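Local atomic coordinates of RmpA (Streptococcus mutans, PDB entry 3BJV), a protein that probably acts as the IIA component of an ascorbate-specific phosphotransferase system, passing on phosphate during ascorbate uptake. Residues I59-P62 with G63-M66; L125-S128 with I129-L132. All blocks are in the same frame, centred on the assembly; numbering follows the deposited sequence.

In the fold
Both interactions are local: in each a type II beta turn runs into the strand or helix that follows it. Interaction 1 leads into strand 63-65 of the mixed sheet; its centre lies about 9 Å from the centre of the chain, and half of its residues are buried. Interaction 2 opens helix 128-133; its centre lies about 15 Å from the centre of the chain, and only two of its residues are buried. The chemistry follows this placement. Residues 59-66 pack methionine, leucine and isoleucine side chains, with one backbone bond closing the turn; residues 125-132 rely on backbone bonds and a folded-back arginine. The two meet through Ile129, whose CD1 lies 3.8 Å from Met64 CB, and both rest against Phe123 of helix 108-123.

Interaction 1 of 2, residues I59-P62 with G63-M66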
loop_
_atom_site.group_PDB
_atom_site.type_symbol
_atom_site.label_atom_id
_atom_site.label_comp_id
_atom_site.label_asym_id
_atom_site.label_seq_id
_atom_site.Cartn_x
_atom_site.Cartn_y
_atom_site.Cartn_z
ATOM N N ILE A 59 -7.548 -5.358 5.096
ATOM C CA ILE A 59 -7.148 -5.659 6.446
ATOM C C ILE A 59 -5.647 -5.856 6.388
ATOM O O ILE A 59 -5.188 -6.980 6.253
ATOM C CB ILE A 59 -7.936 -6.897 7.006
ATOM C CG1 ILE A 59 -9.448 -6.572 7.052
ATOM C CG2 ILE A 59 -7.432 -7.264 8.390
ATOM C CD1 ILE A 59 -10.359 -7.670 7.417
ATOM N N LEU A 60 -4.896 -4.748 6.492
ATOM C CA LEU A 60 -3.434 -4.762 6.302
ATOM C C LEU A 60 -2.622 -5.585 7.273
ATOM O O LEU A 60 -1.632 -6.211 6.888
ATOM C CB LEU A 60 -2.837 -3.354 6.285
ATOM C CG LEU A 60 -2.825 -2.635 4.933
ATOM C CD1 LEU A 60 -1.751 -1.567 4.985
ATOM C CD2 LEU A 60 -2.703 -3.557 3.667
ATOM N N MET A 61 -3.035 -5.550 8.529
ATOM C CA MET A 61 -2.409 -6.317 9.581
ATOM C C MET A 61 -3.517 -6.643 10.550
ATOM O O MET A 61 -4.542 -5.976 10.527
ATOM C CB MET A 61 -1.271 -5.525 10.244
ATOM C CG MET A 61 -1.588 -4.100 10.772
ATOM S SD MET A 61 -0.135 -3.299 11.634
ATOM C CE MET A 61 -0.357 -3.778 13.369
ATOM N N PRO A 62 -3.326 -7.677 11.409
ATOM C CA PRO A 62 -4.457 -8.057 12.278
ATOM C C PRO A 62 -4.824 -6.964 13.275
ATOM O O PRO A 62 -3.946 -6.238 13.697
ATOM C CB PRO A 62 -3.965 -9.348 12.967
ATOM C CG PRO A 62 -2.828 -9.842 12.081
ATOM C CD PRO A 62 -2.154 -8.546 11.645
ATOM N N GLY A 63 -6.111 -6.857 13.614
ATOM C CA GLY A 63 -6.642 -5.761 14.398
ATOM C C GLY A 63 -7.119 -4.531 13.607
ATOM O O GLY A 63 -7.983 -3.791 14.081
ATOM N N MET A 64 -6.584 -4.268 12.426
ATOM C CA MET A 64 -7.008 -3.058 11.726
ATOM C C MET A 64 -7.575 -3.281 10.283
ATOM O O MET A 64 -7.245 -4.268 9.609
ATOM C CB MET A 64 -5.886 -2.002 11.757
ATOM C CG MET A 64 -4.712 -2.256 10.800
ATOM S SD MET A 64 -5.080 -1.988 9.017
ATOM C CE MET A 64 -4.876 -0.211 8.897
ATOM N N ALA A 65 -8.435 -2.367 9.846
ATOM C CA ALA A 65 -8.944 -2.317 8.497
ATOM C C ALA A 65 -8.821 -0.881 7.990
ATOM O O ALA A 65 -9.015 0.062 8.755
ATOM C CB ALA A 65 -10.399 -2.756 8.485
ATOM N N MET A 66 -8.494 -0.716 6.706
ATOM C CA MET A 66 -8.639 0.574 6.020
ATOM C C MET A 66 -9.718 0.523 4.935
ATOM O O MET A 66 -9.399 0.499 3.752
ATOM C CB MET A 66 -7.304 1.074 5.440
ATOM C CG MET A 66 -6.441 -0.014 4.995
ATOM S SD MET A 66 -5.014 0.564 4.088
ATOM C CE MET A 66 -5.824 1.058 2.523
#
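Gly63 is the third residue of the type II beta turn that brings Met64 back to Met61, and its positive phi of 89° is the conformation this turn asks there. Met64 closes the turn with its N on Met61 O at 3.3 Å, a fairly straight bond (163° at the hydrogen). Bends at chi2 and chi3 (83°) carry Met64 SD back to Leu60, 3.7 Å from Leu60 N and 3.8 Å from Leu60 CB. Met64 CG meets Met61 CG at 3.6 Å, the two chains crossing at about a right angle. On the backbone side, Met64 O lies 3.2 Å from Ile59 CG2 and draws a CA-H...O contact from Ile59. Ala65 CB touches Ile59 CG1 lightly, at 4.2 Å. Met66 finishes the run with its SD 4.0 Å from both Leu60 CG and Leu60 CD1. The turn leads into strand 63-65, parallel to strand 96-104, whose backbone bonds to Gly63 and Ala65. Met61 and Met64 pack on Phe123, while Leu60 reaches Thr112 of the second subunit. One backbone hydrogen bond thus sets the turn, while thioether and aliphatic groups do the packing between the sheet and helix 108-123.

Interaction 2 of 2, residues L125-S128 with I129-L132; sequences LDHS and IERL
The first turn of helix 128-133 begins here, with His127 as N-cap residue and its carbonyl taking the N-H of Arg131: Arg131 N lies 2.8 Å from His127 O. The next step repeats the pattern, Leu132 N bonding to Ser128 O at 2.9 Å, and Leu132 CB and CG also rest against that oxygen. Just before the helix, a weak Ser128 N to Leu125 O bond closes the turn from Leu125 to Ser128. Arg131 adds the side-chain grip. Its CG stands beside the backbone N, and a bend at chi3 of 59° folds the chain back toward the preceding loop. CG and CD thereby lie alongside His127 CB at 4.0 Å, CD approaches Asp126 O closely at 3.0 Å, and NH1 reaches the same Asp126 O at 3.3 Å. That last bond is almost straight (177°) and lies in the planes of both carbonyl and guanidinium, which helps fix the rotation of the flat group. Arg131 NH2 has a further partner in the salt bridge to Glu147 of helix 138-147, while Ser128 OG bonds back to Phe123 O. The motif is a type II turn whose third residue, His127 (phi 50°), is also the N-cap, joining helix 108-123 to helix 128-133.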
loop_
_atom_site.group_PDB
_atom_site.type_symbol
_atom_site.label_atom_id
_atom_site.label_comp_id
_atom_site.label_asym_id
_atom_site.label_seq_id
_atom_site.Cartn_x
_atom_site.Cartn_y
_atom_site.Cartn_z
ATOM N N LEU A 125 3.911 2.080 15.072
ATOM C CA LEU A 125 4.343 2.517 16.395
ATOM C C LEU A 125 4.243 1.310 17.325
ATOM O O LEU A 125 3.490 0.361 17.032
ATOM C CB LEU A 125 3.421 3.615 16.889
ATOM C CG LEU A 125 3.591 4.892 16.106
ATOM C CD1 LEU A 125 2.542 5.929 16.530
ATOM C CD2 LEU A 125 5.021 5.403 16.250
ATOM N N ASP A 126 4.942 1.325 18.449
ATOM C CA ASP A 126 4.803 0.174 19.357
ATOM C C ASP A 126 3.430 0.071 19.980
ATOM O O ASP A 126 2.869 1.056 20.372
ATOM C CB ASP A 126 5.930 0.096 20.411
ATOM C CG ASP A 126 6.861 -1.133 20.152
ATOM O OD1 ASP A 126 6.705 -2.162 20.885
ATOM O OD2 ASP A 126 7.683 -1.082 19.155
ATOM N N HIS A 127 2.881 -1.129 20.020
ATOM C CA HIS A 127 1.580 -1.393 20.581
ATOM C C HIS A 127 0.566 -0.418 19.993
ATOM O O HIS A 127 -0.242 0.147 20.758
ATOM C CB HIS A 127 1.605 -1.178 22.103
ATOM C CG HIS A 127 2.726 -1.869 22.818
ATOM N ND1 HIS A 127 2.874 -3.244 22.832
ATOM C CD2 HIS A 127 3.734 -1.372 23.571
ATOM C CE1 HIS A 127 3.928 -3.559 23.555
ATOM N NE2 HIS A 127 4.473 -2.442 24.010
ATOM N N SER A 128 0.612 -0.191 18.670
ATOM C CA SER A 128 -0.248 0.854 18.038
ATOM C C SER A 128 -1.735 0.544 18.185
ATOM O O SER A 128 -2.498 1.424 18.497
ATOM C CB SER A 128 0.108 1.101 16.574
ATOM O OG SER A 128 -0.112 -0.075 15.795
ATOM N N ILE A 129 -2.127 -0.709 18.009
ATOM C CA ILE A 129 -3.503 -1.122 18.172
ATOM C C ILE A 129 -3.971 -0.940 19.609
ATOM O O ILE A 129 -5.058 -0.394 19.854
ATOM C CB ILE A 129 -3.730 -2.598 17.697
ATOM C CG1 ILE A 129 -3.353 -2.753 16.228
ATOM C CG2 ILE A 129 -5.182 -3.045 17.890
ATOM C CD1 ILE A 129 -4.415 -2.261 15.251
ATOM N N GLU A 130 -3.159 -1.370 20.568
ATOM C CA GLU A 130 -3.533 -1.261 21.963
ATOM C C GLU A 130 -3.567 0.188 22.438
ATOM O O GLU A 130 -4.323 0.543 23.313
ATOM C CB GLU A 130 -2.524 -2.039 22.797
ATOM C CG GLU A 130 -2.487 -1.725 24.276
ATOM C CD GLU A 130 -1.457 -2.610 25.039
ATOM O OE1 GLU A 130 -1.602 -3.885 25.042
ATOM O OE2 GLU A 130 -0.509 -2.030 25.619
ATOM N N ARG A 131 -2.701 1.021 21.897
ATOM C CA ARG A 131 -2.658 2.386 22.307
ATOM C C ARG A 131 -3.849 3.142 21.656
ATOM O O ARG A 131 -4.564 3.866 22.352
ATOM C CB ARG A 131 -1.294 2.995 22.002
ATOM C CG ARG A 131 -0.138 2.390 22.841
ATOM C CD ARG A 131 1.294 2.773 22.284
ATOM N NE ARG A 131 1.430 4.223 22.272
ATOM C CZ ARG A 131 2.228 4.927 21.481
ATOM N NH1 ARG A 131 3.010 4.323 20.591
ATOM N NH2 ARG A 131 2.231 6.249 21.603
ATOM N N LEU A 132 -4.110 2.911 20.368
ATOM C CA LEU A 132 -5.278 3.521 19.670
ATOM C C LEU A 132 -6.624 3.265 20.358
ATOM O O LEU A 132 -7.432 4.188 20.553
ATOM C CB LEU A 132 -5.300 3.051 18.221
ATOM C CG LEU A 132 -4.331 3.856 17.336
ATOM C CD1 LEU A 132 -4.317 3.287 15.959
ATOM C CD2 LEU A 132 -4.796 5.278 17.294
#